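Local coordinates for protein cGAS/DncV-like nucleotidyltransferase in E. coli homolog (Elizabethkingia meningoseptica ATCC 13253 = NBRC 12535, PDB 6E0M) that probably synthesises cyclic dinucleotide second messengers from ATP or GTP in a CBASS system that defends bacteria against bacteriophage, at residues A[14-19]-A[58-63]; A[49-54]-A[170-175]; A[184-189]-A[231-236]; A[190-195]-A[238-243]. All coordinates share one frame; numbering follows the deposited sequence.

Contact 1: A[14-19]-A[58-63]; sequences PVSTTE and QNSDVD. With DPO (diphosphate), chain B.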
# COMPACT_ATOMS: atom_id res chain seq x y z
N PRO A 14 3.21 4.17 -13.72
CA PRO A 14 2.20 3.24 -13.20
C PRO A 14 1.75 2.30 -14.31
O PRO A 14 1.68 2.68 -15.48
CB PRO A 14 1.06 4.15 -12.73
CG PRO A 14 1.29 5.45 -13.40
CD PRO A 14 2.73 5.55 -13.83
N VAL A 15 1.50 1.04 -13.94
CA VAL A 15 1.07 0.04 -14.91
C VAL A 15 -0.44 -0.14 -14.74
O VAL A 15 -1.23 0.41 -15.51
CB VAL A 15 1.86 -1.27 -14.75
CG1 VAL A 15 1.45 -2.27 -15.81
CG2 VAL A 15 3.36 -0.97 -14.86
N SER A 16 -0.86 -0.88 -13.72
CA SER A 16 -2.28 -0.98 -13.42
C SER A 16 -2.77 0.28 -12.72
O SER A 16 -2.12 0.78 -11.80
CB SER A 16 -2.55 -2.18 -12.51
OG SER A 16 -2.19 -3.39 -13.11
N THR A 17 -3.94 0.78 -13.12
CA THR A 17 -4.51 1.93 -12.46
C THR A 17 -6.03 1.80 -12.39
O THR A 17 -6.64 0.93 -13.01
CB THR A 17 -4.19 3.25 -13.18
OG1 THR A 17 -4.96 3.31 -14.39
CG2 THR A 17 -2.71 3.34 -13.49
N THR A 18 -6.64 2.71 -11.63
CA THR A 18 -8.10 2.72 -11.49
C THR A 18 -8.82 3.10 -12.78
O THR A 18 -10.05 2.95 -12.86
CB THR A 18 -8.49 3.68 -10.37
OG1 THR A 18 -8.02 4.99 -10.68
CG2 THR A 18 -7.89 3.23 -9.04
N GLU A 19 -8.10 3.58 -13.80
CA GLU A 19 -8.72 3.81 -15.11
C GLU A 19 -8.95 2.50 -15.87
O GLU A 19 -9.71 2.48 -16.85
CB GLU A 19 -7.87 4.75 -15.96
CG GLU A 19 -7.96 6.22 -15.56
CD GLU A 19 -9.40 6.70 -15.40
OE1 GLU A 19 -10.20 6.57 -16.36
OE2 GLU A 19 -9.74 7.19 -14.30
N GLN A 58 1.03 -5.63 -14.34
CA GLN A 58 -0.20 -5.68 -15.10
C GLN A 58 -1.26 -6.46 -14.35
O GLN A 58 -0.95 -7.44 -13.66
CB GLN A 58 0.02 -6.35 -16.46
CG GLN A 58 1.13 -5.73 -17.29
CD GLN A 58 1.23 -6.37 -18.67
OE1 GLN A 58 1.22 -7.60 -18.82
NE2 GLN A 58 1.32 -5.53 -19.70
N ASN A 59 -2.51 -6.02 -14.46
CA ASN A 59 -3.65 -6.76 -13.93
C ASN A 59 -3.52 -7.04 -12.44
O ASN A 59 -3.89 -8.11 -11.95
CB ASN A 59 -3.84 -8.06 -14.73
CG ASN A 59 -5.26 -8.56 -14.70
OD1 ASN A 59 -6.16 -7.88 -15.19
ND2 ASN A 59 -5.47 -9.75 -14.15
N SER A 60 -3.02 -6.05 -11.69
CA SER A 60 -2.77 -6.27 -10.27
C SER A 60 -4.07 -6.36 -9.47
O SER A 60 -5.11 -5.80 -9.84
CB SER A 60 -1.91 -5.14 -9.71
OG SER A 60 -0.66 -5.11 -10.34
N ASP A 61 -3.98 -7.04 -8.33
CA ASP A 61 -5.12 -7.13 -7.41
C ASP A 61 -5.37 -5.77 -6.75
O ASP A 61 -4.43 -5.05 -6.43
CB ASP A 61 -4.85 -8.15 -6.30
CG ASP A 61 -4.51 -9.56 -6.82
OD1 ASP A 61 -4.59 -9.84 -8.04
OD2 ASP A 61 -4.14 -10.40 -5.97
N VAL A 62 -6.65 -5.46 -6.50
CA VAL A 62 -7.07 -4.20 -5.89
C VAL A 62 -7.52 -4.46 -4.45
O VAL A 62 -8.16 -5.47 -4.16
CB VAL A 62 -8.18 -3.51 -6.70
CG1 VAL A 62 -9.42 -4.40 -6.83
CG2 VAL A 62 -8.53 -2.19 -6.10
N ASP A 63 -7.18 -3.52 -3.56
CA ASP A 63 -7.58 -3.59 -2.16
C ASP A 63 -8.83 -2.74 -1.95
O ASP A 63 -8.76 -1.51 -1.96
CB ASP A 63 -6.47 -3.10 -1.23
CG ASP A 63 -5.26 -4.02 -1.20
OD1 ASP A 63 -5.36 -5.19 -1.59
OD2 ASP A 63 -4.19 -3.55 -0.76
P1 DPO B . 0.28 9.51 -13.62
O1 DPO B . 0.67 9.62 -15.08
O2 DPO B . -0.78 8.43 -13.43
O3 DPO B . -0.26 10.84 -13.12
O4 DPO B . 1.58 9.07 -12.71
P2 DPO B . 2.76 10.03 -12.12
O5 DPO B . 4.07 9.32 -12.42
O6 DPO B . 2.72 11.41 -12.75
O7 DPO B . 2.49 10.09 -10.61
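Val15 meets Gln58 where two loops run past each other: its CG1 methyl lies 3.7 Å from the backbone N of Gln58 and 3.8 Å from the side-chain carbon Gln58 CG. With CG1 anti to the backbone N (chi1 -177°), this methyl is the branch that reaches the 58-63 loop. Ser16 carries the polar part. Its OG accepts a nearly straight bond from the backbone N of Ser60, 3.1 Å between N and OG with an N-H...O angle of 172°. The backbone N of Asn59 is about as close to Ser16 OG, but its hydrogen points poorly and it does not count as a donor. Ser16 OG is also hydrogen-bonded to Arg57 O, so this one buried hydroxyl is held by two backbone groups of the same loop, Arg57 O and Ser60 N. Further on, Thr17 OG1 accepts from the backbone N of Glu19 at 3.2 Å, an ST turn shortly before helix 21-38. The loop 14-19 follows helix 5-11, while 58-63 runs from a loop into the first residues of strand 62-68. That strand pairs with strands 42-47 and 135-147; Asp61, just before the strand, and Asp63, on it, are probable magnesium ligands. Tyr50 of helix 48-52 touches Ser16 and Thr18 as well as Val62, and its OH is hydrogen-bonded to Ser60 O, joining the helix to both loops.

Contact 2: A[49-54]-A[170-175]; sequences SYRNNT and FPEQHY. With DPO (diphosphate), chain B.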
# COMPACT_ATOMS: atom_id res chain seq x y z
N SER A 49 -2.04 -0.08 -3.47
CA SER A 49 -1.34 0.46 -4.62
C SER A 49 -2.26 1.13 -5.63
O SER A 49 -1.83 2.04 -6.34
CB SER A 49 -0.55 -0.65 -5.30
OG SER A 49 -1.38 -1.75 -5.61
N TYR A 50 -3.51 0.68 -5.75
CA TYR A 50 -4.41 1.38 -6.68
C TYR A 50 -4.79 2.75 -6.14
O TYR A 50 -4.99 3.69 -6.91
CB TYR A 50 -5.68 0.55 -6.93
CG TYR A 50 -5.55 -0.48 -8.03
CD1 TYR A 50 -5.83 -0.17 -9.36
CD2 TYR A 50 -5.14 -1.77 -7.74
CE1 TYR A 50 -5.70 -1.11 -10.37
CE2 TYR A 50 -5.01 -2.72 -8.75
CZ TYR A 50 -5.30 -2.40 -10.05
OH TYR A 50 -5.17 -3.37 -11.01
N ARG A 51 -4.93 2.86 -4.82
CA ARG A 51 -5.26 4.14 -4.20
C ARG A 51 -4.09 5.12 -4.31
O ARG A 51 -4.28 6.29 -4.66
CB ARG A 51 -5.62 3.93 -2.72
CG ARG A 51 -5.95 5.22 -1.96
CD ARG A 51 -7.28 5.82 -2.40
NE ARG A 51 -7.53 7.12 -1.80
CZ ARG A 51 -8.03 7.33 -0.58
NH1 ARG A 51 -8.37 6.32 0.22
NH2 ARG A 51 -8.20 8.56 -0.16
N ASN A 52 -2.90 4.66 -4.01
CA ASN A 52 -1.70 5.48 -4.01
C ASN A 52 -1.04 5.57 -5.38
O ASN A 52 -0.06 6.31 -5.53
CB ASN A 52 -0.73 4.95 -2.96
CG ASN A 52 -1.40 4.81 -1.60
OD1 ASN A 52 -2.13 5.69 -1.17
ND2 ASN A 52 -1.14 3.71 -0.91
N ASN A 53 -1.56 4.85 -6.37
CA ASN A 53 -1.06 4.85 -7.75
C ASN A 53 0.40 4.38 -7.82
O ASN A 53 1.24 4.99 -8.48
CB ASN A 53 -1.23 6.22 -8.40
CG ASN A 53 -1.26 6.15 -9.92
OD1 ASN A 53 -1.67 5.13 -10.49
ND2 ASN A 53 -0.83 7.23 -10.58
N THR A 54 0.68 3.26 -7.17
CA THR A 54 2.04 2.72 -7.16
C THR A 54 2.13 1.32 -7.74
O THR A 54 3.10 0.61 -7.46
CB THR A 54 2.58 2.74 -5.73
OG1 THR A 54 1.71 1.99 -4.88
CG2 THR A 54 2.67 4.17 -5.18
N PHE A 170 -4.06 3.86 8.45
CA PHE A 170 -4.47 5.25 8.26
C PHE A 170 -4.36 5.58 6.77
O PHE A 170 -3.51 6.38 6.35
CB PHE A 170 -3.63 6.17 9.14
CG PHE A 170 -3.85 5.95 10.60
CD1 PHE A 170 -3.07 5.05 11.29
CD2 PHE A 170 -4.89 6.58 11.26
CE1 PHE A 170 -3.28 4.81 12.64
CE2 PHE A 170 -5.13 6.33 12.62
CZ PHE A 170 -4.32 5.45 13.30
N PRO A 171 -5.23 4.96 5.96
CA PRO A 171 -5.07 5.09 4.51
C PRO A 171 -5.31 6.48 3.98
O PRO A 171 -4.71 6.83 2.96
CB PRO A 171 -6.08 4.08 3.94
CG PRO A 171 -7.12 3.93 5.05
CD PRO A 171 -6.30 4.01 6.34
N GLU A 172 -6.18 7.27 4.62
CA GLU A 172 -6.45 8.60 4.10
C GLU A 172 -5.24 9.50 4.26
O GLU A 172 -4.86 10.23 3.33
CB GLU A 172 -7.67 9.20 4.80
CG GLU A 172 -8.95 8.42 4.57
CD GLU A 172 -9.28 8.24 3.10
OE1 GLU A 172 -9.13 9.21 2.35
OE2 GLU A 172 -9.69 7.12 2.69
N GLN A 173 -4.63 9.47 5.44
CA GLN A 173 -3.46 10.30 5.70
C GLN A 173 -2.26 9.82 4.88
O GLN A 173 -1.45 10.63 4.41
CB GLN A 173 -3.15 10.25 7.21
CG GLN A 173 -4.26 10.82 8.10
CD GLN A 173 -5.31 9.81 8.57
OE1 GLN A 173 -5.51 8.77 7.94
NE2 GLN A 173 -5.98 10.13 9.68
N HIS A 174 -2.11 8.51 4.73
CA HIS A 174 -1.10 7.97 3.84
C HIS A 174 -1.29 8.50 2.42
O HIS A 174 -0.36 9.00 1.78
CB HIS A 174 -1.18 6.44 3.86
CG HIS A 174 -0.15 5.75 3.03
ND1 HIS A 174 0.97 5.16 3.57
CD2 HIS A 174 -0.10 5.50 1.70
CE1 HIS A 174 1.69 4.61 2.60
NE2 HIS A 174 1.06 4.80 1.46
N TYR A 175 -2.51 8.40 1.91
CA TYR A 175 -2.79 8.89 0.56
C TYR A 175 -2.46 10.37 0.42
O TYR A 175 -1.78 10.79 -0.53
CB TYR A 175 -4.27 8.65 0.19
CG TYR A 175 -4.60 9.42 -1.09
CD1 TYR A 175 -4.24 8.93 -2.33
CD2 TYR A 175 -5.19 10.67 -1.02
CE1 TYR A 175 -4.49 9.65 -3.47
CE2 TYR A 175 -5.44 11.39 -2.15
CZ TYR A 175 -5.09 10.87 -3.38
OH TYR A 175 -5.28 11.60 -4.52
P1 DPO B . 0.28 9.51 -13.62
O1 DPO B . 0.67 9.62 -15.08
O2 DPO B . -0.78 8.43 -13.43
O3 DPO B . -0.26 10.84 -13.12
O4 DPO B . 1.58 9.07 -12.71
P2 DPO B . 2.76 10.03 -12.12
O5 DPO B . 4.07 9.32 -12.42
O6 DPO B . 2.72 11.41 -12.75
O7 DPO B . 2.49 10.09 -10.61
O HOH W 1 -3.90 4.92 1.00
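Arg51 NH2 makes the shortest polar bond of this contact, 2.8 Å to Glu172 OE1 with an N-H...O angle of 173°. Beside it, Arg51 NH1 reaches Glu172 OE2 at 2.9 Å, so the salt bridge is an end-on grip, one nitrogen to each oxygen. Both oxygens lie close to the guanidinium plane, whereas the nitrogens stand well out of the carboxylate plane: the two groups are tilted 36° against each other. NH1 has a second partner in Leu46 O, which helps to fix the rotation of the guanidinium. A bend at chi2 (71°) turns the arginine over Tyr175: Arg51 NE lies over one face of the ring, offset toward its rim, and the contact is an off-centre cation-pi interaction, with Arg51 CZ 4.6 Å from the Tyr175 ring centroid.

Asn52 lies beside His174 and Tyr175. Its ND2 is 3.3 Å from His174 CD2, obliquely to the imidazole and without a hydrogen bond to it; His174 NE2 is instead bonded to Glu220. A water donates both to Asn52 OD1, at 2.9 Å, and to Pro171 O, bridging the amide to the first turn of helix 171-184. Asn53, with positive phi just after the short helix, sends ND2 to O2 of the diphosphate at 3.1 Å. Residues 48-52 follow strand 42-47 with Gly48-Ser49, the glycine-serine element of the nucleotidyltransferase fold, and are probable GTP-binding residues, here braced against helix 171-184.

Contact 3: A[184-189]-A[231-236]; sequences QTYRLY and FISGNY. With DPO (diphosphate), chain B.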
# COMPACT_ATOMS: atom_id res chain seq x y z
N GLN A 184 5.36 17.91 -4.64
CA GLN A 184 6.46 18.80 -4.31
C GLN A 184 7.81 18.36 -4.86
O GLN A 184 8.80 19.10 -4.70
CB GLN A 184 6.60 18.93 -2.80
CG GLN A 184 5.46 19.64 -2.10
CD GLN A 184 5.51 19.43 -0.60
OE1 GLN A 184 6.03 18.42 -0.11
NE2 GLN A 184 4.96 20.37 0.14
N THR A 185 7.90 17.16 -5.43
CA THR A 185 9.18 16.60 -5.85
C THR A 185 9.23 16.35 -7.35
O THR A 185 9.88 15.42 -7.80
CB THR A 185 9.50 15.31 -5.10
OG1 THR A 185 8.41 14.39 -5.22
CG2 THR A 185 9.76 15.59 -3.63
N TYR A 186 8.56 17.20 -8.14
CA TYR A 186 8.55 17.05 -9.60
C TYR A 186 7.98 15.69 -10.00
O TYR A 186 8.34 15.14 -11.05
CB TYR A 186 9.95 17.23 -10.19
CG TYR A 186 10.69 18.43 -9.66
CD1 TYR A 186 10.33 19.71 -10.04
CD2 TYR A 186 11.74 18.28 -8.77
CE1 TYR A 186 11.00 20.81 -9.54
CE2 TYR A 186 12.43 19.38 -8.28
CZ TYR A 186 12.04 20.64 -8.66
OH TYR A 186 12.71 21.74 -8.18
N ARG A 187 7.07 15.17 -9.18
CA ARG A 187 6.40 13.88 -9.37
C ARG A 187 7.36 12.71 -9.20
O ARG A 187 7.00 11.55 -9.46
CB ARG A 187 5.70 13.83 -10.73
CG ARG A 187 4.85 15.07 -10.97
CD ARG A 187 3.62 14.81 -11.83
NE ARG A 187 2.81 13.75 -11.23
CZ ARG A 187 2.02 13.91 -10.18
NH1 ARG A 187 1.88 15.11 -9.62
NH2 ARG A 187 1.37 12.88 -9.69
N LEU A 188 8.56 12.97 -8.67
CA LEU A 188 9.55 11.90 -8.57
C LEU A 188 9.39 11.02 -7.33
O LEU A 188 9.90 9.89 -7.33
CB LEU A 188 10.95 12.50 -8.60
CG LEU A 188 11.30 13.16 -9.92
CD1 LEU A 188 12.59 13.99 -9.82
CD2 LEU A 188 11.44 12.09 -11.02
N TYR A 189 8.69 11.47 -6.28
CA TYR A 189 8.55 10.62 -5.10
C TYR A 189 7.93 9.27 -5.50
O TYR A 189 8.51 8.20 -5.25
CB TYR A 189 7.71 11.31 -4.03
CG TYR A 189 7.15 10.32 -2.99
CD1 TYR A 189 8.00 9.50 -2.26
CD2 TYR A 189 5.80 10.21 -2.78
CE1 TYR A 189 7.50 8.60 -1.34
CE2 TYR A 189 5.29 9.31 -1.86
CZ TYR A 189 6.13 8.50 -1.16
OH TYR A 189 5.61 7.59 -0.27
N PHE A 231 15.38 15.15 -4.71
CA PHE A 231 14.70 14.78 -5.94
C PHE A 231 15.00 15.85 -6.99
O PHE A 231 14.66 17.02 -6.80
CB PHE A 231 13.20 14.64 -5.68
CG PHE A 231 12.86 13.55 -4.70
CD1 PHE A 231 12.94 13.76 -3.34
CD2 PHE A 231 12.49 12.29 -5.14
CE1 PHE A 231 12.65 12.75 -2.44
CE2 PHE A 231 12.20 11.29 -4.24
CZ PHE A 231 12.28 11.53 -2.89
N ILE A 232 15.64 15.44 -8.08
CA ILE A 232 16.23 16.35 -9.05
C ILE A 232 15.39 16.33 -10.31
O ILE A 232 15.33 15.30 -11.00
CB ILE A 232 17.67 15.95 -9.38
CG1 ILE A 232 18.53 15.82 -8.13
CG2 ILE A 232 18.29 16.96 -10.34
CD1 ILE A 232 19.81 15.11 -8.42
N SER A 233 14.78 17.46 -10.63
CA SER A 233 13.92 17.53 -11.80
C SER A 233 14.67 17.06 -13.04
O SER A 233 15.77 17.52 -13.35
CB SER A 233 13.43 18.96 -11.99
OG SER A 233 12.64 19.08 -13.16
N GLY A 234 14.05 16.11 -13.75
CA GLY A 234 14.58 15.66 -15.02
C GLY A 234 15.80 14.78 -14.96
O GLY A 234 16.41 14.51 -15.99
N ASN A 235 16.19 14.31 -13.77
CA ASN A 235 17.36 13.44 -13.66
C ASN A 235 17.00 12.23 -12.81
O ASN A 235 17.19 12.21 -11.59
CB ASN A 235 18.58 14.17 -13.08
CG ASN A 235 19.86 13.41 -13.31
OD1 ASN A 235 19.85 12.18 -13.43
ND2 ASN A 235 20.97 14.14 -13.39
N TYR A 236 16.47 11.21 -13.48
CA TYR A 236 16.03 10.02 -12.77
C TYR A 236 17.22 9.24 -12.22
O TYR A 236 17.15 8.73 -11.10
CB TYR A 236 15.22 9.13 -13.70
CG TYR A 236 13.83 9.65 -14.01
CD1 TYR A 236 13.65 10.83 -14.72
CD2 TYR A 236 12.70 8.97 -13.59
CE1 TYR A 236 12.39 11.31 -15.01
CE2 TYR A 236 11.44 9.44 -13.87
CZ TYR A 236 11.29 10.61 -14.58
OH TYR A 236 10.05 11.10 -14.86
P1 DPO B . 0.28 9.51 -13.62
O1 DPO B . 0.67 9.62 -15.08
O2 DPO B . -0.78 8.43 -13.43
O3 DPO B . -0.26 10.84 -13.12
O4 DPO B . 1.58 9.07 -12.71
P2 DPO B . 2.76 10.03 -12.12
O5 DPO B . 4.07 9.32 -12.42
O6 DPO B . 2.72 11.41 -12.75
O7 DPO B . 2.49 10.09 -10.61
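Leu188 is the knob that fits between Phe231 and Tyr236, its branches parting to reach different walls. CD2 sits over one face of the Tyr236 ring, 4.0 Å from the centroid, in a CH-pi contact offset toward the rim. CD1 instead points into the bend of the 231-236 segment, 3.3 Å from Ile232 O, a carbonyl that closes the type II turn 232-235. The third wall is Phe231, whose CD2 lies 3.8 Å from Leu188 CB.

Phe231 is itself a bump, entering a hollow formed by Thr185, Leu188 and Tyr189. With chi1 at -62° the ring is directed into this hollow, where CD1 meets Thr185 CG2 at 3.7 Å and CE2 meets Tyr189 CA at 3.8 Å. At the outer end the roles change: Ser233 CB stands almost centrally over the Tyr186 ring, 3.5 Å from its centroid and 8° off the normal, while Phe231 O lies at the ring's edge.

The first segment contains the type I' turn Thr185-Leu188, between helix 171-184 and helix 188-205, and its Arg187 binds the diphosphate through NE and NH2. The second leads into helix 236-252, and Val223 of helix 216-224 covers Phe231 as well.

Contact 4: A[190-195]-A[238-243]; sequences KRMVRI and QTLRNV. With DPO (diphosphate), chain B.
Met192 SD packs against the backbone and side chain of Leu240, 3.6 Å from Leu240 CA and 3.7 Å from Leu240 CB. The methionine is folded, not extended: chi2 at -68° bends the chain after CG, placing the sulfur over Leu240, and a second bend at chi3 (132°) carries Met192 CE to Thr239 CG2 at 3.8 Å. Thr239 presents that methyl because CG2 lies anti to the backbone N, which leaves OG1 turned to Ile232 N and Asn235 O.

Helices 188-205 and 236-252 pass steeply here, with a crossing angle of -76° and 10.6 Å between the axes of the short segments, in the all-helical region between helix 171-184 and the chain's C-terminal helix 275-289. One turn beyond Met192, Ile195 CG2 touches Leu240 CD2 at 3.8 Å. The contact is wholly apolar.

Helix 188-205 turns a different side to the diphosphate. Arg191 is extended from CG to NE; Arg191 NE donates to diphosphate O5 at 2.8 Å while NH2 reaches O6. Arg194 is likewise extended, and Arg194 NH1 meets the same diphosphate O5 at 2.9 Å while NH2 bonds almost straight to O7. Tyr236 OH and Ser12 O bind Arg191 NH1 and Arg194 NH1, respectively, steadying the two guanidinium groups.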
# COMPACT_ATOMS: atom_id res chain seq x y z
N LYS A 190 6.76 9.30 -6.14
CA LYS A 190 6.12 8.03 -6.46
C LYS A 190 6.82 7.32 -7.61
O LYS A 190 6.78 6.09 -7.70
CB LYS A 190 4.64 8.24 -6.78
CG LYS A 190 3.84 8.67 -5.56
CD LYS A 190 2.38 8.72 -5.83
CE LYS A 190 1.61 9.00 -4.55
NZ LYS A 190 0.13 9.07 -4.82
N ARG A 191 7.45 8.08 -8.51
CA ARG A 191 8.21 7.46 -9.58
C ARG A 191 9.38 6.67 -9.03
O ARG A 191 9.67 5.57 -9.52
CB ARG A 191 8.64 8.51 -10.58
CG ARG A 191 7.46 8.98 -11.41
CD ARG A 191 7.76 10.14 -12.32
NE ARG A 191 6.52 10.69 -12.88
CZ ARG A 191 6.43 11.74 -13.68
NH1 ARG A 191 7.52 12.35 -14.10
NH2 ARG A 191 5.25 12.15 -14.08
N MET A 192 10.03 7.17 -7.97
CA MET A 192 11.11 6.42 -7.34
C MET A 192 10.58 5.22 -6.58
O MET A 192 11.20 4.15 -6.59
CB MET A 192 11.94 7.31 -6.41
CG MET A 192 12.66 8.43 -7.16
SD MET A 192 13.96 7.72 -8.23
CE MET A 192 13.61 8.58 -9.78
N VAL A 193 9.44 5.37 -5.91
CA VAL A 193 8.81 4.20 -5.29
C VAL A 193 8.59 3.12 -6.33
O VAL A 193 8.88 1.93 -6.10
CB VAL A 193 7.50 4.60 -4.59
CG1 VAL A 193 6.67 3.38 -4.22
CG2 VAL A 193 7.81 5.42 -3.34
N ARG A 194 8.02 3.49 -7.48
CA ARG A 194 7.72 2.49 -8.50
C ARG A 194 8.98 1.80 -9.01
O ARG A 194 8.99 0.58 -9.17
CB ARG A 194 6.93 3.13 -9.65
CG ARG A 194 5.52 3.56 -9.25
CD ARG A 194 4.72 4.11 -10.40
NE ARG A 194 3.69 5.05 -9.97
CZ ARG A 194 3.66 6.33 -10.29
NH1 ARG A 194 4.61 6.89 -11.03
NH2 ARG A 194 2.68 7.09 -9.83
N ILE A 195 10.05 2.57 -9.26
CA ILE A 195 11.31 1.95 -9.69
C ILE A 195 11.79 0.93 -8.66
O ILE A 195 12.20 -0.19 -9.01
CB ILE A 195 12.38 3.03 -9.94
CG1 ILE A 195 12.03 3.85 -11.18
CG2 ILE A 195 13.75 2.38 -10.07
CD1 ILE A 195 12.85 5.13 -11.29
N GLN A 238 20.26 10.28 -11.25
CA GLN A 238 20.86 10.86 -10.05
C GLN A 238 19.87 10.91 -8.88
O GLN A 238 20.28 10.75 -7.71
CB GLN A 238 21.39 12.25 -10.34
CG GLN A 238 22.23 12.85 -9.21
CD GLN A 238 23.55 12.11 -8.99
OE1 GLN A 238 24.04 11.38 -9.85
NE2 GLN A 238 24.10 12.24 -7.80
N THR A 239 18.59 11.13 -9.16
CA THR A 239 17.59 11.10 -8.08
C THR A 239 17.57 9.74 -7.41
O THR A 239 17.58 9.65 -6.18
CB THR A 239 16.20 11.46 -8.61
OG1 THR A 239 16.18 12.82 -9.06
CG2 THR A 239 15.14 11.27 -7.51
N LEU A 240 17.54 8.67 -8.21
CA LEU A 240 17.52 7.32 -7.66
C LEU A 240 18.79 7.04 -6.87
O LEU A 240 18.73 6.44 -5.79
CB LEU A 240 17.33 6.31 -8.78
CG LEU A 240 17.22 4.83 -8.40
CD1 LEU A 240 16.04 4.55 -7.48
CD2 LEU A 240 17.13 3.99 -9.66
N ARG A 241 19.94 7.49 -7.37
CA ARG A 241 21.17 7.37 -6.60
C ARG A 241 21.02 8.08 -5.26
O ARG A 241 21.36 7.52 -4.21
CB ARG A 241 22.36 7.94 -7.38
CG ARG A 241 23.71 7.62 -6.77
CD ARG A 241 24.85 8.30 -7.52
NE ARG A 241 26.16 7.76 -7.12
CZ ARG A 241 26.82 8.15 -6.03
NH1 ARG A 241 26.31 9.09 -5.23
NH2 ARG A 241 28.00 7.60 -5.76
N ASN A 242 20.50 9.31 -5.27
CA ASN A 242 20.33 10.06 -4.02
C ASN A 242 19.42 9.33 -3.05
O ASN A 242 19.67 9.29 -1.84
CB ASN A 242 19.73 11.43 -4.28
CG ASN A 242 20.67 12.41 -4.96
OD1 ASN A 242 21.90 12.20 -5.06
ND2 ASN A 242 20.10 13.52 -5.40
N VAL A 243 18.32 8.78 -3.56
CA VAL A 243 17.35 8.10 -2.70
C VAL A 243 18.00 6.90 -2.02
O VAL A 243 17.88 6.70 -0.80
CB VAL A 243 16.11 7.69 -3.53
CG1 VAL A 243 15.26 6.67 -2.80
CG2 VAL A 243 15.27 8.93 -3.84
P1 DPO B . 0.28 9.51 -13.62
O1 DPO B . 0.67 9.62 -15.08
O2 DPO B . -0.78 8.43 -13.43
O3 DPO B . -0.26 10.84 -13.12
O4 DPO B . 1.58 9.07 -12.71
P2 DPO B . 2.76 10.03 -12.12
O5 DPO B . 4.07 9.32 -12.42
O6 DPO B . 2.72 11.41 -12.75
O7 DPO B . 2.49 10.09 -10.61

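Overall arrangement
Contact 4 is the buried one, contact 1 lies at the surface, and contacts 2 and 3 are partly buried. Their chemistry follows: contact 4 is apolar, contact 3 is apolar and aromatic, contact 2 adds a salt bridge and a bridging water, and contact 1 combines one serine hydroxyl, bonded to the backbone, with a small valine-glutamine contact. Contacts 3 and 4 both use helix 188-205, with centres about 8 Å apart, whereas contacts 1 and 2 meet through Tyr50. The two halves are joined by Lys190 NZ to Asn52 O and Arg194 NE to Asn53 O. Residues from all four contacts border the diphosphate: Pro14 touches it, while Asn53, Arg187, Arg191 and Arg194 bond to it.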